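Local coordinates for protein cytochrome c, putative (PDB 1SP3) that carries eight covalently bound c-type hemes and probably acts as a respiratory oxidoreductase, reducing tetrathionate, at residues T75-W83 / F90-I100; R136-Y145 / L157-D165. All coordinates share one frame; numbering follows the deposited sequence.

Contact 1 of 2, residues T75-W83 / F90-I100; sequences TSCHAGYGW and FKDKTKVDCLI. With HEC (heme c), chain E.
D97 N donates to A79 O at 2.9 Å in an almost straight bond (173°). The donor stands above the carbonyl plane of A79. Y81 N donates to K95 O at 2.8 Å. The two bonds flank G80 and V96 and make a single beta bridge, and G80 CA also makes a CA-H...O contact with K95 O. With CG anti to the backbone N (chi1 -177°), D97 turns OD1 back to its own segment, where it accepts from I100 N at 2.8 Å and in a weak bond from L99 N. This caps the short helix 99-102, which carries the rest of the CXXCH motif begun by C98. C98 SG is bonded to CAB of heme c, and V96 CG1 lies against the same vinyl-derived arm. C77 belongs to another heme attachment, so the bridge ties two heme-binding segments together. The Y81 ring lies with one face over D97 CB, a CH-pi contact, its plane 26° from the carboxylate. Y81 OH and C98 N share a water, and Y108 bonds to both Y81 OH and D97 OD2. With an alanine at Y81, D97 CB would probably lose its aromatic cover and the water one of its partners. Farther out, F90 and W83 form a T-shaped pair, centroids 4.8 Å apart. The F90 edge meets one indole face, and T75 CG2 lies over the other.

Contact 2 of 2, residues R136-Y145 / L157-D165; sequences RDNCGSCHFY and LDSSMAYPD. With HEC (heme c), chain F.
R136 sets off with CG beside its backbone N (chi1 -63°), then bends at chi3 (-56°), which lays the edge of its guanidinium along the backbone of M161 and A162. NH2 donates to A162 O at 3.0 Å, from above the carbonyl plane. NE adds weak bonds to M161 O and A162 O. The other amino group, NH1, bonds to F179 O. A water bridges D137 N and A162 O, so a side chain and a solvent molecule both grip A162 O. CG of F144 lies beside its backbone N (chi1 -62°), which places the ring between D158 O, 3.2 Å above the centre of one face, and G140 CA over the opposite face. F144 CZ also meets M161 CB at 3.3 Å. L157 CB packs near H143 O. Helix 136-143 carries a CXXCH heme attachment: C139 SG and C142 SG bind the vinyl-derived arms of heme c, and H143 NE2 ligates its iron, with H38 as the other axial ligand. Through the R136 and F144 contacts the 3-10 segment 159-162 is held against this helix. R136 and C139 touch C181 of helix 181-184, while L157 reaches H400, an axial ligand of another heme.

Contact 1 closes before contact 2 opens along the chain, and their centres lie about 20 Å apart. Both involve cysteines that anchor hemes, and they meet directly: I100 packs on S141, and C77 on C142. Contact 1 is the more buried. It joins two largely irregular segments through backbone bonds, with aromatic packing around them. Contact 2 is partly buried, with Y145 and Y163 at its exposed margin. There a helix holds a 3-10 turn by an arginine side chain and a sandwiched phenylalanine, with no direct backbone-to-backbone bond. Only contact 2 contains an iron ligand; contact 1 supplies covalent anchors and pocket-lining residues.

Contact 1 of 2, residues T75-W83 / F90-I100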
loop_
_atom_site.group_PDB
_atom_site.type_symbol
_atom_site.label_atom_id
_atom_site.label_comp_id
_atom_site.label_asym_id
_atom_site.label_seq_id
_atom_site.Cartn_x
_atom_site.Cartn_y
_atom_site.Cartn_z
ATOM N N THR A 75 -6.924 8.511 -8.757
ATOM C CA THR A 75 -7.453 9.359 -7.696
ATOM C C THR A 75 -8.906 9.053 -7.333
ATOM O O THR A 75 -9.520 9.743 -6.477
ATOM C CB THR A 75 -7.238 10.865 -8.005
ATOM O OG1 THR A 75 -7.956 11.201 -9.197
ATOM C CG2 THR A 75 -5.663 11.288 -8.253
ATOM N N SER A 76 -9.468 8.009 -7.930
ATOM C CA SER A 76 -10.665 7.360 -7.367
ATOM C C SER A 76 -10.376 6.887 -5.973
ATOM O O SER A 76 -11.335 6.560 -5.229
ATOM C CB SER A 76 -10.998 6.062 -8.167
ATOM O OG SER A 76 -9.815 5.621 -8.880
ATOM N N CYS A 77 -9.084 6.719 -5.636
ATOM C CA CYS A 77 -8.651 6.448 -4.246
ATOM C C CYS A 77 -7.873 7.621 -3.614
ATOM O O CYS A 77 -7.051 7.433 -2.715
ATOM C CB CYS A 77 -7.876 5.116 -4.151
ATOM S SG CYS A 77 -9.063 3.798 -4.523
ATOM N N HIS A 78 -8.173 8.829 -4.063
ATOM C CA HIS A 78 -7.767 10.056 -3.359
ATOM C C HIS A 78 -8.965 10.626 -2.574
ATOM O O HIS A 78 -10.065 10.700 -3.094
ATOM C CB HIS A 78 -7.255 11.127 -4.365
ATOM C CG HIS A 78 -6.786 12.387 -3.736
ATOM N ND1 HIS A 78 -7.346 13.610 -4.059
ATOM C CD2 HIS A 78 -5.816 12.639 -2.802
ATOM C CE1 HIS A 78 -6.724 14.568 -3.376
ATOM N NE2 HIS A 78 -5.762 14.010 -2.640
ATOM N N ALA A 79 -8.737 11.063 -1.335
ATOM C CA ALA A 79 -9.796 11.669 -0.519
ATOM C C ALA A 79 -10.120 13.108 -1.008
ATOM O O ALA A 79 -10.191 14.055 -0.195
ATOM C CB ALA A 79 -9.384 11.664 0.989
ATOM N N GLY A 80 -10.267 13.243 -2.332
ATOM C CA GLY A 80 -10.476 14.487 -3.017
ATOM C C GLY A 80 -11.372 14.354 -4.234
ATOM O O GLY A 80 -11.701 13.196 -4.685
ATOM N N TYR A 81 -11.741 15.506 -4.840
ATOM C CA TYR A 81 -12.540 15.473 -6.068
ATOM C C TYR A 81 -11.833 16.249 -7.220
ATOM O O TYR A 81 -11.665 17.420 -7.095
ATOM C CB TYR A 81 -13.898 16.193 -5.858
ATOM C CG TYR A 81 -14.787 15.574 -4.803
ATOM C CD1 TYR A 81 -15.295 16.357 -3.747
ATOM C CD2 TYR A 81 -15.205 14.250 -4.914
ATOM C CE1 TYR A 81 -16.163 15.771 -2.780
ATOM C CE2 TYR A 81 -16.032 13.697 -3.990
ATOM C CZ TYR A 81 -16.524 14.452 -2.916
ATOM O OH TYR A 81 -17.365 13.841 -1.979
ATOM N N GLY A 82 -11.481 15.616 -8.352
ATOM C CA GLY A 82 -10.938 16.385 -9.493
ATOM C C GLY A 82 -9.438 16.313 -9.752
ATOM O O GLY A 82 -8.969 16.975 -10.655
ATOM N N TRP A 83 -8.657 15.599 -8.934
ATOM C CA TRP A 83 -7.220 15.514 -9.191
ATOM C C TRP A 83 -7.036 14.630 -10.450
ATOM O O TRP A 83 -7.111 13.400 -10.398
ATOM C CB TRP A 83 -6.447 14.999 -7.965
ATOM C CG TRP A 83 -4.962 14.872 -8.164
ATOM C CD1 TRP A 83 -4.256 15.199 -9.298
ATOM C CD2 TRP A 83 -4.011 14.438 -7.225
ATOM N NE1 TRP A 83 -2.923 14.962 -9.122
ATOM C CE2 TRP A 83 -2.742 14.466 -7.867
ATOM C CE3 TRP A 83 -4.090 13.925 -5.946
ATOM C CZ2 TRP A 83 -1.584 14.051 -7.243
ATOM C CZ3 TRP A 83 -2.943 13.554 -5.317
ATOM C CH2 TRP A 83 -1.716 13.566 -5.956
ATOM N N PHE A 90 -4.271 21.900 -4.548
ATOM C CA PHE A 90 -4.241 21.336 -3.219
ATOM C C PHE A 90 -4.673 22.278 -2.093
ATOM O O PHE A 90 -4.621 21.884 -0.976
ATOM C CB PHE A 90 -2.873 20.683 -2.900
ATOM C CG PHE A 90 -2.621 19.440 -3.706
ATOM C CD1 PHE A 90 -1.991 19.514 -4.967
ATOM C CD2 PHE A 90 -3.096 18.188 -3.248
ATOM C CE1 PHE A 90 -1.772 18.315 -5.718
ATOM C CE2 PHE A 90 -2.861 16.974 -3.974
ATOM C CZ PHE A 90 -2.245 17.050 -5.233
ATOM N N LYS A 91 -5.078 23.519 -2.389
ATOM C CA LYS A 91 -5.445 24.477 -1.347
ATOM C C LYS A 91 -6.923 24.757 -1.364
ATOM O O LYS A 91 -7.470 25.464 -0.505
ATOM C CB LYS A 91 -4.698 25.800 -1.446
ATOM C CG LYS A 91 -3.173 25.680 -1.348
ATOM C CD LYS A 91 -2.594 25.032 -0.044
ATOM C CE LYS A 91 -3.266 25.395 1.357
ATOM N NZ LYS A 91 -3.678 26.839 1.758
ATOM N N ASP A 92 -7.577 24.154 -2.337
ATOM C CA ASP A 92 -9.012 24.293 -2.404
ATOM C C ASP A 92 -9.817 23.355 -1.463
ATOM O O ASP A 92 -10.073 22.138 -1.776
ATOM C CB ASP A 92 -9.446 24.075 -3.839
ATOM C CG ASP A 92 -10.881 24.472 -4.075
ATOM O OD1 ASP A 92 -11.671 24.677 -3.070
ATOM O OD2 ASP A 92 -11.321 24.529 -5.262
ATOM N N LYS A 93 -10.335 23.962 -0.395
ATOM C CA LYS A 93 -11.110 23.213 0.618
ATOM C C LYS A 93 -12.365 22.565 0.087
ATOM O O LYS A 93 -12.767 21.511 0.578
ATOM C CB LYS A 93 -11.387 24.040 1.879
ATOM C CG LYS A 93 -10.111 24.331 2.682
ATOM C CD LYS A 93 -10.079 25.822 3.047
ATOM C CE LYS A 93 -8.798 26.245 3.746
ATOM N NZ LYS A 93 -9.258 26.499 5.107
ATOM N N THR A 94 -13.014 23.170 -0.913
ATOM C CA THR A 94 -14.223 22.490 -1.439
ATOM C C THR A 94 -13.967 21.195 -2.220
ATOM O O THR A 94 -14.947 20.489 -2.609
ATOM C CB THR A 94 -15.107 23.434 -2.284
ATOM O OG1 THR A 94 -14.402 23.696 -3.483
ATOM C CG2 THR A 94 -15.162 24.820 -1.636
ATOM N N LYS A 95 -12.707 20.879 -2.453
ATOM C CA LYS A 95 -12.345 19.627 -3.151
ATOM C C LYS A 95 -12.010 18.437 -2.257
ATOM O O LYS A 95 -11.578 17.396 -2.742
ATOM C CB LYS A 95 -11.157 19.869 -4.114
ATOM C CG LYS A 95 -11.466 20.936 -5.193
ATOM C CD LYS A 95 -12.833 20.708 -5.830
ATOM C CE LYS A 95 -13.130 21.765 -6.966
ATOM N NZ LYS A 95 -14.311 21.334 -7.811
ATOM N N VAL A 96 -12.201 18.559 -0.950
ATOM C CA VAL A 96 -11.915 17.413 -0.068
ATOM C C VAL A 96 -13.065 16.486 -0.159
ATOM O O VAL A 96 -14.170 16.953 -0.339
ATOM C CB VAL A 96 -11.695 17.909 1.350
ATOM C CG1 VAL A 96 -11.473 16.756 2.343
ATOM C CG2 VAL A 96 -10.524 18.890 1.301
ATOM N N ASP A 97 -12.824 15.173 -0.095
ATOM C CA ASP A 97 -13.922 14.232 -0.054
ATOM C C ASP A 97 -14.193 13.858 1.413
ATOM O O ASP A 97 -13.383 13.173 2.045
ATOM C CB ASP A 97 -13.566 13.018 -0.957
ATOM C CG ASP A 97 -14.714 11.972 -1.058
ATOM O OD1 ASP A 97 -15.647 11.926 -0.168
ATOM O OD2 ASP A 97 -14.742 11.129 -2.013
ATOM N N CYS A 98 -15.269 14.388 1.969
ATOM C CA CYS A 98 -15.678 14.166 3.344
ATOM C C CYS A 98 -16.494 12.970 3.468
ATOM O O CYS A 98 -16.571 12.444 4.538
ATOM C CB CYS A 98 -16.544 15.297 3.932
ATOM S SG CYS A 98 -15.613 16.803 3.909
ATOM N N LEU A 99 -17.080 12.502 2.380
ATOM C CA LEU A 99 -17.970 11.341 2.425
ATOM C C LEU A 99 -17.311 9.963 2.390
ATOM O O LEU A 99 -17.892 8.976 2.930
ATOM C CB LEU A 99 -18.942 11.455 1.251
ATOM C CG LEU A 99 -19.647 12.803 1.250
ATOM C CD1 LEU A 99 -20.388 12.928 -0.118
ATOM C CD2 LEU A 99 -20.612 12.965 2.481
ATOM N N ILE A 100 -16.148 9.870 1.738
ATOM C CA ILE A 100 -15.560 8.569 1.575
ATOM C C ILE A 100 -15.236 7.917 2.968
ATOM O O ILE A 100 -15.451 6.713 3.167
ATOM C CB ILE A 100 -14.380 8.601 0.589
ATOM C CG1 ILE A 100 -13.795 7.193 0.299
ATOM C CG2 ILE A 100 -13.296 9.517 1.082
ATOM C CD1 ILE A 100 -14.615 6.486 -0.673
HETATM FE FE HEC E . -13.251 13.041 9.395
HETATM C CHA HEC E . -13.441 12.483 12.776
HETATM C CHB HEC E . -15.481 15.595 9.825
HETATM C CHC HEC E . -12.760 13.856 6.136
HETATM C CHD HEC E . -11.377 10.281 8.888
HETATM N NA HEC E . -14.308 13.865 11.007
HETATM C C1A HEC E . -14.206 13.501 12.318
HETATM C C2A HEC E . -15.033 14.372 13.167
HETATM C C3A HEC E . -15.585 15.264 12.364
HETATM C C4A HEC E . -15.113 14.956 10.986
HETATM C CMA HEC E . -16.533 16.434 12.791
HETATM C CAA HEC E . -15.187 14.287 14.712
HETATM C CBA HEC E . -13.796 14.510 15.385
HETATM C CGA HEC E . -13.177 15.821 14.922
HETATM O O1A HEC E . -13.952 16.801 15.053
HETATM O O2A HEC E . -11.956 15.908 14.474
HETATM N NB HEC E . -13.949 14.409 8.268
HETATM C C1B HEC E . -14.854 15.373 8.598
HETATM C C2B HEC E . -15.020 16.209 7.438
HETATM C C3B HEC E . -14.267 15.732 6.460
HETATM C C4B HEC E . -13.592 14.584 6.933
HETATM C CMB HEC E . -15.993 17.437 7.358
HETATM C CAB HEC E . -14.082 16.337 5.020
HETATM C CBB HEC E . -13.718 17.641 4.806
HETATM N NC HEC E . -12.201 12.208 7.762
HETATM C C1C HEC E . -12.171 12.689 6.501
HETATM C C2C HEC E . -11.419 11.776 5.663
HETATM C C3C HEC E . -11.007 10.760 6.420
HETATM C C4C HEC E . -11.502 11.050 7.778
HETATM C CMC HEC E . -11.180 12.013 4.155
HETATM C CAC HEC E . -10.192 9.460 6.038
HETATM C CBC HEC E . -9.151 9.389 5.186
HETATM N ND HEC E . -12.537 11.643 10.622
HETATM C C1D HEC E . -11.771 10.557 10.178
HETATM C C2D HEC E . -11.441 9.758 11.293
HETATM C C3D HEC E . -12.027 10.498 12.499
HETATM C C4D HEC E . -12.728 11.607 11.985
HETATM C CMD HEC E . -10.581 8.433 11.332
HETATM C CAD HEC E . -11.990 10.067 13.967
HETATM C CBD HEC E . -13.052 8.977 14.090
HETATM C CGD HEC E . -13.144 8.292 15.437
HETATM O O1D HEC E . -13.764 7.189 15.495
HETATM O O2D HEC E . -12.603 8.848 16.431
HETATM O O HOH W 1 -17.560 15.214 0.493
#

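Contact 2 of 2, residues R136-Y145 / L157-D165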
loop_
_atom_site.group_PDB
_atom_site.type_symbol
_atom_site.label_atom_id
_atom_site.label_comp_id
_atom_site.label_asym_id
_atom_site.label_seq_id
_atom_site.Cartn_x
_atom_site.Cartn_y
_atom_site.Cartn_z
ATOM N N ARG A 136 -14.575 -0.076 9.435
ATOM C CA ARG A 136 -13.596 -0.704 8.521
ATOM C C ARG A 136 -13.914 -0.507 7.042
ATOM O O ARG A 136 -13.011 -0.214 6.190
ATOM C CB ARG A 136 -13.404 -2.168 8.855
ATOM C CG ARG A 136 -12.818 -2.409 10.272
ATOM C CD ARG A 136 -12.729 -3.915 10.601
ATOM N NE ARG A 136 -14.031 -4.598 10.483
ATOM C CZ ARG A 136 -14.929 -4.762 11.481
ATOM N NH1 ARG A 136 -14.659 -4.274 12.694
ATOM N NH2 ARG A 136 -16.123 -5.389 11.250
ATOM N N ASP A 137 -15.194 -0.590 6.709
ATOM C CA ASP A 137 -15.564 -0.518 5.282
ATOM C C ASP A 137 -15.301 0.863 4.658
ATOM O O ASP A 137 -15.166 0.992 3.437
ATOM C CB ASP A 137 -17.010 -0.991 5.056
ATOM C CG ASP A 137 -17.179 -1.760 3.729
ATOM O OD1 ASP A 137 -16.254 -2.527 3.314
ATOM O OD2 ASP A 137 -18.192 -1.640 2.982
ATOM N N ASN A 138 -15.245 1.926 5.465
ATOM C CA ASN A 138 -14.929 3.214 4.883
ATOM C C ASN A 138 -13.438 3.241 4.485
ATOM O O ASN A 138 -13.114 3.614 3.368
ATOM C CB ASN A 138 -15.264 4.355 5.826
ATOM C CG ASN A 138 -16.737 4.428 6.162
ATOM O OD1 ASN A 138 -17.171 4.001 7.265
ATOM N ND2 ASN A 138 -17.524 5.017 5.243
ATOM N N CYS A 139 -12.537 2.857 5.397
ATOM C CA CYS A 139 -11.106 2.851 5.096
ATOM C C CYS A 139 -10.899 1.955 3.910
ATOM O O CYS A 139 -10.168 2.307 3.052
ATOM C CB CYS A 139 -10.255 2.358 6.292
ATOM S SG CYS A 139 -10.739 3.289 7.755
ATOM N N GLY A 140 -11.595 0.805 3.900
ATOM C CA GLY A 140 -11.486 -0.221 2.889
ATOM C C GLY A 140 -11.925 0.154 1.484
ATOM O O GLY A 140 -11.518 -0.514 0.578
ATOM N N SER A 141 -12.737 1.206 1.318
ATOM C CA SER A 141 -13.040 1.709 -0.016
ATOM C C SER A 141 -11.766 1.984 -0.830
ATOM O O SER A 141 -11.792 1.981 -2.047
ATOM C CB SER A 141 -13.891 2.982 0.084
ATOM O OG SER A 141 -15.181 2.653 0.650
ATOM N N CYS A 142 -10.659 2.289 -0.149
ATOM C CA CYS A 142 -9.372 2.477 -0.834
ATOM C C CYS A 142 -8.387 1.450 -0.415
ATOM O O CYS A 142 -7.633 1.072 -1.228
ATOM C CB CYS A 142 -8.764 3.819 -0.530
ATOM S SG CYS A 142 -9.861 5.209 -0.952
ATOM N N HIS A 143 -8.381 1.039 0.863
ATOM C CA HIS A 143 -7.408 0.040 1.384
ATOM C C HIS A 143 -7.558 -1.491 1.111
ATOM O O HIS A 143 -6.584 -2.216 1.344
ATOM C CB HIS A 143 -7.130 0.277 2.873
ATOM C CG HIS A 143 -6.360 1.534 3.132
ATOM N ND1 HIS A 143 -4.995 1.605 2.995
ATOM C CD2 HIS A 143 -6.776 2.790 3.431
ATOM C CE1 HIS A 143 -4.595 2.842 3.202
ATOM N NE2 HIS A 143 -5.655 3.578 3.478
ATOM N N PHE A 144 -8.738 -1.947 0.675
ATOM C CA PHE A 144 -8.982 -3.334 0.281
ATOM C C PHE A 144 -8.843 -3.641 -1.207
ATOM O O PHE A 144 -8.787 -4.825 -1.583
ATOM C CB PHE A 144 -10.401 -3.748 0.615
ATOM C CG PHE A 144 -10.744 -3.700 2.084
ATOM C CD1 PHE A 144 -12.070 -3.779 2.474
ATOM C CD2 PHE A 144 -9.768 -3.512 3.064
ATOM C CE1 PHE A 144 -12.407 -3.717 3.863
ATOM C CE2 PHE A 144 -10.086 -3.429 4.452
ATOM C CZ PHE A 144 -11.407 -3.545 4.847
ATOM N N TYR A 145 -8.793 -2.637 -2.077
ATOM C CA TYR A 145 -8.548 -2.892 -3.532
ATOM C C TYR A 145 -7.229 -2.207 -4.126
ATOM O O TYR A 145 -6.371 -1.687 -3.359
ATOM C CB TYR A 145 -9.852 -2.613 -4.347
ATOM C CG TYR A 145 -11.087 -2.955 -3.519
ATOM C CD1 TYR A 145 -11.577 -2.067 -2.504
ATOM C CD2 TYR A 145 -11.726 -4.193 -3.688
ATOM C CE1 TYR A 145 -12.713 -2.417 -1.678
ATOM C CE2 TYR A 145 -12.843 -4.567 -2.894
ATOM C CZ TYR A 145 -13.337 -3.698 -1.879
ATOM O OH TYR A 145 -14.429 -4.113 -1.114
ATOM N N LEU A 157 -4.898 -6.952 3.795
ATOM C CA LEU A 157 -6.170 -6.247 4.038
ATOM C C LEU A 157 -7.051 -6.594 2.839
ATOM O O LEU A 157 -6.811 -6.137 1.726
ATOM C CB LEU A 157 -5.933 -4.746 4.100
ATOM C CG LEU A 157 -5.266 -4.082 5.316
ATOM C CD1 LEU A 157 -5.192 -2.558 5.191
ATOM C CD2 LEU A 157 -5.933 -4.427 6.626
ATOM N N ASP A 158 -8.045 -7.430 3.065
ATOM C CA ASP A 158 -8.873 -7.936 1.986
ATOM C C ASP A 158 -10.346 -7.444 2.126
ATOM O O ASP A 158 -10.691 -6.840 3.166
ATOM C CB ASP A 158 -8.623 -9.457 1.801
ATOM C CG ASP A 158 -9.673 -10.367 2.440
ATOM O OD1 ASP A 158 -9.952 -10.341 3.681
ATOM O OD2 ASP A 158 -10.272 -11.246 1.731
ATOM N N SER A 159 -11.176 -7.671 1.093
ATOM C CA SER A 159 -12.582 -7.240 1.117
ATOM C C SER A 159 -13.344 -7.849 2.278
ATOM O O SER A 159 -14.343 -7.305 2.710
ATOM C CB SER A 159 -13.309 -7.635 -0.171
ATOM O OG SER A 159 -12.624 -8.746 -0.738
ATOM N N SER A 160 -12.881 -8.968 2.782
ATOM C CA SER A 160 -13.548 -9.588 3.904
ATOM C C SER A 160 -13.215 -8.908 5.244
ATOM O O SER A 160 -13.823 -9.253 6.249
ATOM C CB SER A 160 -13.086 -11.019 4.005
ATOM O OG SER A 160 -12.176 -11.078 5.082
ATOM N N MET A 161 -12.252 -7.960 5.274
ATOM C CA MET A 161 -11.911 -7.232 6.493
ATOM C C MET A 161 -13.045 -6.279 6.783
ATOM O O MET A 161 -13.038 -5.632 7.830
ATOM C CB MET A 161 -10.618 -6.394 6.392
ATOM C CG MET A 161 -9.258 -7.101 6.178
ATOM S SD MET A 161 -8.758 -8.192 7.493
ATOM C CE MET A 161 -7.235 -7.676 7.758
ATOM N N ALA A 162 -14.022 -6.157 5.883
ATOM C CA ALA A 162 -15.222 -5.420 6.252
ATOM C C ALA A 162 -15.959 -5.988 7.499
ATOM O O ALA A 162 -16.484 -5.203 8.324
ATOM C CB ALA A 162 -16.227 -5.367 5.038
ATOM N N TYR A 163 -16.093 -7.320 7.570
ATOM C CA TYR A 163 -16.711 -8.003 8.732
ATOM C C TYR A 163 -16.006 -9.338 8.816
ATOM O O TYR A 163 -16.576 -10.325 8.394
ATOM C CB TYR A 163 -18.240 -8.251 8.523
ATOM C CG TYR A 163 -19.026 -6.969 8.456
ATOM C CD1 TYR A 163 -19.202 -6.295 7.227
ATOM C CD2 TYR A 163 -19.548 -6.401 9.624
ATOM C CE1 TYR A 163 -19.881 -5.068 7.182
ATOM C CE2 TYR A 163 -20.227 -5.193 9.588
ATOM C CZ TYR A 163 -20.386 -4.550 8.381
ATOM O OH TYR A 163 -21.060 -3.376 8.395
ATOM N N PRO A 164 -14.749 -9.395 9.267
ATOM C CA PRO A 164 -14.000 -10.647 9.114
ATOM C C PRO A 164 -14.298 -11.566 10.302
ATOM O O PRO A 164 -14.850 -11.070 11.296
ATOM C CB PRO A 164 -12.538 -10.187 9.208
ATOM C CG PRO A 164 -12.595 -9.027 10.095
ATOM C CD PRO A 164 -13.933 -8.321 9.878
ATOM N N ASP A 165 -13.882 -12.825 10.209
ATOM C CA ASP A 165 -13.987 -13.745 11.291
ATOM C C ASP A 165 -12.668 -13.812 12.053
ATOM O O ASP A 165 -11.655 -13.263 11.592
ATOM C CB ASP A 165 -14.359 -15.118 10.795
ATOM C CG ASP A 165 -13.456 -15.616 9.716
ATOM O OD1 ASP A 165 -13.835 -16.619 9.065
ATOM O OD2 ASP A 165 -12.350 -15.113 9.421
HETATM FE FE HEC F . -5.603 5.552 4.036
HETATM C CHA HEC F . -2.256 5.806 3.601
HETATM C CHB HEC F . -5.053 4.513 7.243
HETATM C CHC HEC F . -8.925 5.851 4.664
HETATM C CHD HEC F . -6.052 6.229 0.716
HETATM N NA HEC F . -3.978 5.216 5.194
HETATM C C1A HEC F . -2.692 5.326 4.810
HETATM C C2A HEC F . -1.812 5.039 5.907
HETATM C C3A HEC F . -2.582 4.710 6.943
HETATM C C4A HEC F . -3.949 4.795 6.511
HETATM C CMA HEC F . -2.070 4.214 8.326
HETATM C CAA HEC F . -0.216 5.035 5.801
HETATM C CBA HEC F . 0.440 6.315 6.320
HETATM C CGA HEC F . 0.721 7.248 5.160
HETATM O O1A HEC F . 0.854 8.490 5.390
HETATM O O2A HEC F . 0.912 6.740 4.012
HETATM N NB HEC F . -6.761 5.221 5.665
HETATM C C1B HEC F . -6.349 4.807 6.880
HETATM C C2B HEC F . -7.502 4.585 7.720
HETATM C C3B HEC F . -8.582 4.911 7.015
HETATM C C4B HEC F . -8.123 5.358 5.711
HETATM C CMB HEC F . -7.298 4.040 9.159
HETATM C CAB HEC F . -10.071 5.039 7.476
HETATM C CBB HEC F . -10.271 5.871 8.571
HETATM N NC HEC F . -7.176 5.952 2.942
HETATM C C1C HEC F . -8.509 6.040 3.378
HETATM C C2C HEC F . -9.335 6.233 2.228
HETATM C C3C HEC F . -8.532 6.371 1.171
HETATM C C4C HEC F . -7.157 6.193 1.559
HETATM C CMC HEC F . -10.886 6.275 2.204
HETATM C CAC HEC F . -9.053 6.625 -0.240
HETATM C CBC HEC F . -9.782 7.791 -0.503
HETATM N ND HEC F . -4.369 5.864 2.397
HETATM C C1D HEC F . -4.750 6.168 1.098
HETATM C C2D HEC F . -3.613 6.472 0.282
HETATM C C3D HEC F . -2.456 6.409 1.210
HETATM C C4D HEC F . -3.011 6.020 2.497
HETATM C CMD HEC F . -3.472 6.844 -1.222
HETATM C CAD HEC F . -0.959 6.677 0.878
HETATM C CBD HEC F . -0.828 8.142 1.244
HETATM C CGD HEC F . 0.576 8.625 0.899
HETATM O O1D HEC F . 1.483 8.337 1.718
HETATM O O2D HEC F . 0.836 9.278 -0.162
HETATM O O HOH W 2 -17.037 -2.435 8.508
#